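Local coordinates for protein 2-oxoglutarate dehydrogenase E3 component (Thermus thermophilus, PDB 2YQU) that probably oxidises the dihydrolipoyl groups of 2-oxo acid dehydrogenase complexes with NAD(+) as acceptor, using one bound FAD per subunit, at residues A[366-371]-A[441-446]; A[373-378]-A[435-440]. All coordinates share one frame; numbering follows the deposited sequence.

Overall arrangement
Two contacts within the dimerisation domain illustrate how the last helix of a chain can gather parts of the fold that precede it. The chain first lays down strand 363-369, outermost within this chain in a five-stranded antiparallel sheet, and then turns into the short helix 374-379. After two more strands and two helices it arrives at 435-440, where interaction 2 closes the inner loop against 373-378. The very next turns, 441-446, return to 366-371, so interaction 1 closes the outer loop and interaction 2 nests inside it. Helix 438-449 serves both, touching strand and short helix, and I440 of interaction 2 packs against F368 and Y370 of interaction 1.

Interaction 1 (A[366-371]-A[441-446]); sequences GKFPYS and LKEAAL
F368 and E443 lie side by side and point the same way, a compact example of a helix packed on the outermost strand of this chain's sheet, largely through one aromatic ring. CG of F368 is anti to its backbone N (chi1 -163°), which sets the ring beside the E443 side chain, with CB of E443 over one face, 3.6 Å from the ring centroid, a CH-pi contact offset toward the rim. CD of P369 lies over the opposite face, so the ring is sandwiched between its own chain and the helix. Nearer the backbone, CB of F368 is 4.2 Å from CB of A444. Strand and helix axes approach to 6.0 Å and run roughly antiparallel at 148°, and at G366 the approach is backbone to backbone: its CA is 3.5 Å from O of A444, a CA-H...O contact. A CB on G366 would fall 2.2 Å from that oxygen, a clash.

The other side of the strand is looser. K367 points away from the helix, partly exposed, and its amine takes part in a cation-pi contact with F385. An alanine in place of F368 would probably open a gap beside H454 and L455 and leave the CB of E443 without its aromatic surface.

The carboxylate of E443 does not engage the strand; it accepts hydrogen bonds from N of I453 and ND1 of H454, near the C terminus. The chemistry thus divides the glutamate: its methylene packs on the ring while its charged end holds the chain's tail beside the same aromatic residue.

Interaction 2 (A[373-378]-A[435-440]); sequences SGRARA and PSLSEI
S373 stands just before the short helix 374-379 and meets I440, its CB 3.6 Å from CD1 of the isoleucine. It is the N-cap residue: with OG anti to the backbone N (chi1 165°), it accepts the capping bond from N of A376. The same OG touches a water that donates to O of S436, so one hydroxyl serves both the helix start and the facing loop.

Further along comes R375, whose side chain runs past P435 and S436. Its NH2 donates to O of P435 at 2.8 Å, in the carbonyl plane and on a lone pair. The bond is bent, with an N-H...O angle of 144°, and the oxygen is tilted 21° from the guanidinium plane. The chain bends at chi2, which folds CD to within 3.3 Å of that oxygen. The other guanidinium nitrogens, NE and NH1, form salt bridges with E53 and E345 of the second subunit, so the loop carbonyl and two carboxylates together probably fix the rotation of the group. The backbone N of R375 donates to a second water, which donates to OE2 of E439; that oxygen also accepts from N of S436, at 2.9 Å. OE1 of E439 is hydrogen-bonded to ND1 of H434, predicted to be the proton acceptor.

A376 adds an apolar touch, its CB 4.0 Å from CD2 of L437. Y370, just after strand 363-369, packs on A376, L437 and I440, while V410 of helix 407-419 reaches L437. The start of helix 438-449 is thus set between strand end, short helix and helix 407-419, with P435 touching a bound FAD and packing on K49 of the second subunit, which places the contact at the dimer interface beside the flavin site.

Interaction 1 (A[366-371]-A[441-446])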
ATOM      1  N   GLY A 366      -8.709  18.900  -0.059  1.00 16.75           N
ATOM      2  CA  GLY A 366      -8.125  18.436   1.186  1.00 16.55           C
ATOM      3  C   GLY A 366      -6.743  17.884   0.896  1.00 16.58           C
ATOM      4  O   GLY A 366      -6.577  17.089  -0.015  1.00 17.00           O
ATOM      5  N   LYS A 367      -5.750  18.298   1.669  1.00 16.47           N
ATOM      6  CA  LYS A 367      -4.373  17.918   1.413  1.00 16.40           C
ATOM      7  C   LYS A 367      -3.661  17.596   2.722  1.00 16.37           C
ATOM      8  O   LYS A 367      -3.745  18.355   3.689  1.00 16.38           O
ATOM      9  CB  LYS A 367      -3.653  19.048   0.668  1.00 16.90           C
ATOM     10  CG  LYS A 367      -2.258  18.716   0.203  1.00 19.02           C
ATOM     11  CD  LYS A 367      -1.812  19.707  -0.869  1.00 22.17           C
ATOM     12  CE  LYS A 367      -0.311  19.855  -0.913  1.00 23.96           C
ATOM     13  NZ  LYS A 367       0.083  20.935  -1.871  1.00 26.56           N
ATOM     14  N   PHE A 368      -2.979  16.453   2.747  1.00 15.64           N
ATOM     15  CA  PHE A 368      -2.181  16.044   3.893  1.00 15.07           C
ATOM     16  C   PHE A 368      -0.774  15.662   3.425  1.00 14.72           C
ATOM     17  O   PHE A 368      -0.616  14.859   2.495  1.00 14.56           O
ATOM     18  CB  PHE A 368      -2.843  14.878   4.619  1.00 14.94           C
ATOM     19  CG  PHE A 368      -2.313  14.660   5.993  1.00 15.63           C
ATOM     20  CD1 PHE A 368      -2.759  15.446   7.047  1.00 16.22           C
ATOM     21  CD2 PHE A 368      -1.353  13.688   6.243  1.00 15.60           C
ATOM     22  CE1 PHE A 368      -2.267  15.254   8.315  1.00 15.58           C
ATOM     23  CE2 PHE A 368      -0.872  13.481   7.521  1.00 16.13           C
ATOM     24  CZ  PHE A 368      -1.323  14.271   8.558  1.00 16.11           C
ATOM     25  N   PRO A 369       0.245  16.251   4.040  1.00 14.49           N
ATOM     26  CA  PRO A 369       1.629  16.029   3.614  1.00 14.56           C
ATOM     27  C   PRO A 369       2.255  14.823   4.290  1.00 14.82           C
ATOM     28  O   PRO A 369       1.921  14.522   5.443  1.00 14.19           O
ATOM     29  CB  PRO A 369       2.329  17.296   4.092  1.00 14.83           C
ATOM     30  CG  PRO A 369       1.608  17.634   5.360  1.00 14.37           C
ATOM     31  CD  PRO A 369       0.178  17.171   5.194  1.00 14.75           C
ATOM     32  N   TYR A 370       3.165  14.157   3.580  1.00 14.91           N
ATOM     33  CA  TYR A 370       3.953  13.059   4.140  1.00 15.59           C
ATOM     34  C   TYR A 370       4.765  13.497   5.361  1.00 16.12           C
ATOM     35  O   TYR A 370       5.101  12.672   6.206  1.00 16.81           O
ATOM     36  CB  TYR A 370       4.913  12.485   3.093  1.00 15.49           C
ATOM     37  CG  TYR A 370       4.349  11.363   2.242  1.00 14.74           C
ATOM     38  CD1 TYR A 370       4.906  10.092   2.283  1.00 13.98           C
ATOM     39  CD2 TYR A 370       3.276  11.579   1.380  1.00 15.09           C
ATOM     40  CE1 TYR A 370       4.416   9.062   1.492  1.00 12.76           C
ATOM     41  CE2 TYR A 370       2.776  10.556   0.594  1.00 14.43           C
ATOM     42  CZ  TYR A 370       3.340   9.299   0.657  1.00 14.13           C
ATOM     43  OH  TYR A 370       2.852   8.293  -0.136  1.00 13.21           O
ATOM     44  N   SER A 371       5.070  14.789   5.453  1.00 16.86           N
ATOM     45  CA  SER A 371       5.856  15.330   6.564  1.00 17.20           C
ATOM     46  C   SER A 371       5.132  15.231   7.895  1.00 17.37           C
ATOM     47  O   SER A 371       5.770  15.224   8.942  1.00 17.54           O
ATOM     48  CB  SER A 371       6.228  16.790   6.296  1.00 17.28           C
ATOM     49  OG  SER A 371       5.077  17.588   6.134  1.00 18.11           O
ATOM     50  N   LEU A 441      -4.021   9.396   3.357  1.00 13.10           N
ATOM     51  CA  LEU A 441      -5.255   9.459   2.589  1.00 13.50           C
ATOM     52  C   LEU A 441      -6.449   9.788   3.480  1.00 14.07           C
ATOM     53  O   LEU A 441      -7.281  10.619   3.113  1.00 14.13           O
ATOM     54  CB  LEU A 441      -5.497   8.139   1.858  1.00 13.61           C
ATOM     55  CG  LEU A 441      -6.810   8.035   1.074  1.00 13.94           C
ATOM     56  CD1 LEU A 441      -6.872   9.093  -0.029  1.00 13.44           C
ATOM     57  CD2 LEU A 441      -6.931   6.651   0.502  1.00 14.60           C
ATOM     58  N   LYS A 442      -6.517   9.143   4.646  1.00 14.45           N
ATOM     59  CA  LYS A 442      -7.587   9.376   5.615  1.00 15.24           C
ATOM     60  C   LYS A 442      -7.686  10.857   5.966  1.00 15.12           C
ATOM     61  O   LYS A 442      -8.766  11.437   5.899  1.00 14.99           O
ATOM     62  CB  LYS A 442      -7.343   8.574   6.891  1.00 15.54           C
ATOM     63  CG  LYS A 442      -8.422   8.724   7.956  1.00 17.25           C
ATOM     64  CD  LYS A 442      -7.930   8.192   9.289  1.00 19.90           C
ATOM     65  CE  LYS A 442      -8.946   8.402  10.385  1.00 22.63           C
ATOM     66  NZ  LYS A 442      -8.311   8.346  11.728  1.00 24.47           N
ATOM     67  N   GLU A 443      -6.553  11.458   6.337  1.00 15.00           N
ATOM     68  CA  GLU A 443      -6.532  12.849   6.775  1.00 14.71           C
ATOM     69  C   GLU A 443      -6.804  13.798   5.613  1.00 14.04           C
ATOM     70  O   GLU A 443      -7.484  14.801   5.788  1.00 13.77           O
ATOM     71  CB  GLU A 443      -5.206  13.197   7.474  1.00 15.05           C
ATOM     72  CG  GLU A 443      -4.932  12.444   8.771  1.00 16.30           C
ATOM     73  CD  GLU A 443      -5.689  12.973   9.983  1.00 18.33           C
ATOM     74  OE1 GLU A 443      -6.161  14.123   9.957  1.00 19.64           O
ATOM     75  OE2 GLU A 443      -5.825  12.225  10.973  1.00 20.82           O
ATOM     76  N   ALA A 444      -6.298  13.470   4.418  1.00 13.80           N
ATOM     77  CA  ALA A 444      -6.590  14.263   3.223  1.00 13.51           C
ATOM     78  C   ALA A 444      -8.097  14.279   2.966  1.00 13.37           C
ATOM     79  O   ALA A 444      -8.664  15.317   2.632  1.00 13.19           O
ATOM     80  CB  ALA A 444      -5.858  13.710   2.007  1.00 13.83           C
ATOM     81  N   ALA A 445      -8.739  13.125   3.147  1.00 13.49           N
ATOM     82  CA  ALA A 445     -10.168  12.984   2.910  1.00 13.61           C
ATOM     83  C   ALA A 445     -10.960  13.793   3.923  1.00 13.75           C
ATOM     84  O   ALA A 445     -11.901  14.470   3.550  1.00 14.22           O
ATOM     85  CB  ALA A 445     -10.584  11.539   2.957  1.00 13.57           C
ATOM     86  N   LEU A 446     -10.579  13.703   5.198  1.00 14.45           N
ATOM     87  CA  LEU A 446     -11.197  14.504   6.255  1.00 14.72           C
ATOM     88  C   LEU A 446     -11.071  15.993   5.982  1.00 15.28           C
ATOM     89  O   LEU A 446     -12.003  16.749   6.227  1.00 15.34           O
ATOM     90  CB  LEU A 446     -10.554  14.218   7.614  1.00 14.78           C
ATOM     91  CG  LEU A 446     -10.910  12.891   8.287  1.00 15.82           C
ATOM     92  CD1 LEU A 446     -10.087  12.720   9.541  1.00 16.95           C
ATOM     93  CD2 LEU A 446     -12.398  12.803   8.606  1.00 15.86           C
TER

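Interaction 2 (A[373-378]-A[435-440])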
ATOM      1  N   SER A 373       3.142  12.598   8.579  1.00 16.40           N
ATOM      2  CA  SER A 373       2.846  11.171   8.743  1.00 15.96           C
ATOM      3  C   SER A 373       3.861  10.474   9.652  1.00 16.22           C
ATOM      4  O   SER A 373       5.061  10.503   9.372  1.00 15.89           O
ATOM      5  CB  SER A 373       2.844  10.468   7.382  1.00 15.92           C
ATOM      6  OG  SER A 373       2.914   9.069   7.547  1.00 15.14           O
ATOM      7  N   GLY A 374       3.375   9.836  10.717  1.00 16.58           N
ATOM      8  CA  GLY A 374       4.228   9.076  11.618  1.00 16.48           C
ATOM      9  C   GLY A 374       4.988   7.981  10.900  1.00 16.40           C
ATOM     10  O   GLY A 374       6.200   7.859  11.038  1.00 16.20           O
ATOM     11  N   ARG A 375       4.273   7.204  10.089  1.00 16.15           N
ATOM     12  CA  ARG A 375       4.887   6.116   9.343  1.00 15.88           C
ATOM     13  C   ARG A 375       5.923   6.625   8.337  1.00 16.00           C
ATOM     14  O   ARG A 375       6.999   6.062   8.231  1.00 15.58           O
ATOM     15  CB  ARG A 375       3.813   5.284   8.637  1.00 15.98           C
ATOM     16  CG  ARG A 375       4.321   4.009   8.001  1.00 15.54           C
ATOM     17  CD  ARG A 375       4.924   3.000   8.983  1.00 15.04           C
ATOM     18  NE  ARG A 375       5.292   1.736   8.338  1.00 16.52           N
ATOM     19  CZ  ARG A 375       4.429   0.791   7.964  1.00 16.95           C
ATOM     20  NH1 ARG A 375       4.875  -0.307   7.378  1.00 18.65           N
ATOM     21  NH2 ARG A 375       3.131   0.922   8.175  1.00 17.76           N
ATOM     22  N   ALA A 376       5.602   7.691   7.611  1.00 16.20           N
ATOM     23  CA  ALA A 376       6.544   8.261   6.646  1.00 16.41           C
ATOM     24  C   ALA A 376       7.818   8.714   7.345  1.00 16.92           C
ATOM     25  O   ALA A 376       8.914   8.441   6.875  1.00 16.69           O
ATOM     26  CB  ALA A 376       5.921   9.415   5.904  1.00 16.82           C
ATOM     27  N   ARG A 377       7.662   9.401   8.469  1.00 17.23           N
ATOM     28  CA  ARG A 377       8.797   9.815   9.285  1.00 18.33           C
ATOM     29  C   ARG A 377       9.651   8.604   9.665  1.00 17.94           C
ATOM     30  O   ARG A 377      10.876   8.641   9.560  1.00 16.93           O
ATOM     31  CB  ARG A 377       8.328  10.508  10.577  1.00 19.04           C
ATOM     32  CG  ARG A 377       7.642  11.877  10.431  1.00 22.40           C
ATOM     33  CD  ARG A 377       6.646  12.208  11.577  1.00 26.14           C
ATOM     34  NE  ARG A 377       6.376  13.642  11.751  1.00 29.92           N
ATOM     35  CZ  ARG A 377       5.332  14.153  12.412  1.00 31.77           C
ATOM     36  NH1 ARG A 377       5.191  15.469  12.509  1.00 33.75           N
ATOM     37  NH2 ARG A 377       4.418  13.368  12.978  1.00 32.81           N
ATOM     38  N   ALA A 378       8.992   7.541  10.124  1.00 17.30           N
ATOM     39  CA  ALA A 378       9.682   6.332  10.553  1.00 17.98           C
ATOM     40  C   ALA A 378      10.521   5.730   9.426  1.00 18.45           C
ATOM     41  O   ALA A 378      11.624   5.240   9.671  1.00 18.35           O
ATOM     42  CB  ALA A 378       8.677   5.313  11.085  1.00 17.75           C
ATOM     43  N   PRO A 435       0.690   2.745  12.728  1.00 13.49           N
ATOM     44  CA  PRO A 435       1.006   3.852  11.826  1.00 13.01           C
ATOM     45  C   PRO A 435       1.132   3.335  10.396  1.00 12.68           C
ATOM     46  O   PRO A 435       1.866   2.381  10.165  1.00 13.35           O
ATOM     47  CB  PRO A 435       2.375   4.333  12.328  1.00 13.75           C
ATOM     48  CG  PRO A 435       2.947   3.167  13.125  1.00 13.95           C
ATOM     49  CD  PRO A 435       1.908   2.089  13.228  1.00 13.46           C
ATOM     50  N   SER A 436       0.431   3.952   9.456  1.00 12.07           N
ATOM     51  CA  SER A 436       0.490   3.522   8.065  1.00 11.94           C
ATOM     52  C   SER A 436       0.354   4.713   7.137  1.00 11.94           C
ATOM     53  O   SER A 436      -0.196   5.750   7.507  1.00 12.16           O
ATOM     54  CB  SER A 436      -0.604   2.502   7.774  1.00 11.80           C
ATOM     55  OG  SER A 436      -1.873   3.115   7.723  1.00 10.91           O
ATOM     56  N   LEU A 437       0.863   4.549   5.920  1.00 11.57           N
ATOM     57  CA  LEU A 437       0.774   5.582   4.910  1.00 11.47           C
ATOM     58  C   LEU A 437      -0.682   5.855   4.527  1.00 11.76           C
ATOM     59  O   LEU A 437      -0.996   6.963   4.110  1.00 11.51           O
ATOM     60  CB  LEU A 437       1.618   5.209   3.675  1.00 11.64           C
ATOM     61  CG  LEU A 437       3.141   5.188   3.897  1.00 12.09           C
ATOM     62  CD1 LEU A 437       3.837   4.772   2.627  1.00 13.08           C
ATOM     63  CD2 LEU A 437       3.697   6.522   4.386  1.00 13.46           C
ATOM     64  N   SER A 438      -1.575   4.870   4.715  1.00 12.41           N
ATOM     65  CA  SER A 438      -3.008   5.048   4.423  1.00 12.75           C
ATOM     66  C   SER A 438      -3.634   6.158   5.265  1.00 12.80           C
ATOM     67  O   SER A 438      -4.601   6.778   4.852  1.00 12.47           O
ATOM     68  CB  SER A 438      -3.805   3.747   4.625  1.00 12.99           C
ATOM     69  OG  SER A 438      -3.931   3.423   5.999  1.00 13.14           O
ATOM     70  N   GLU A 439      -3.079   6.419   6.441  1.00 13.21           N
ATOM     71  CA  GLU A 439      -3.570   7.522   7.248  1.00 13.05           C
ATOM     72  C   GLU A 439      -3.390   8.891   6.566  1.00 13.23           C
ATOM     73  O   GLU A 439      -4.083   9.838   6.913  1.00 13.97           O
ATOM     74  CB  GLU A 439      -2.877   7.541   8.603  1.00 12.81           C
ATOM     75  CG  GLU A 439      -3.145   6.323   9.470  1.00 12.39           C
ATOM     76  CD  GLU A 439      -2.327   6.367  10.739  1.00 14.87           C
ATOM     77  OE1 GLU A 439      -2.919   6.649  11.797  1.00 16.04           O
ATOM     78  OE2 GLU A 439      -1.094   6.160  10.665  1.00 13.24           O
ATOM     79  N   ILE A 440      -2.447   9.003   5.629  1.00 13.36           N
ATOM     80  CA  ILE A 440      -2.290  10.235   4.846  1.00 12.58           C
ATOM     81  C   ILE A 440      -3.537  10.464   3.985  1.00 12.97           C
ATOM     82  O   ILE A 440      -4.036  11.581   3.875  1.00 12.45           O
ATOM     83  CB  ILE A 440      -1.016  10.183   3.977  1.00 12.46           C
ATOM     84  CG1 ILE A 440       0.226  10.025   4.865  1.00 11.95           C
ATOM     85  CG2 ILE A 440      -0.903  11.432   3.074  1.00 11.91           C
ATOM     86  CD1 ILE A 440       1.467   9.646   4.104  1.00 12.30           C
TER
HETATM   87  O   HOH W   1       0.763   8.086   8.383  1.00 17.48           O
HETATM   88  O   HOH W   2       1.264   7.421  11.089  1.00 19.16           O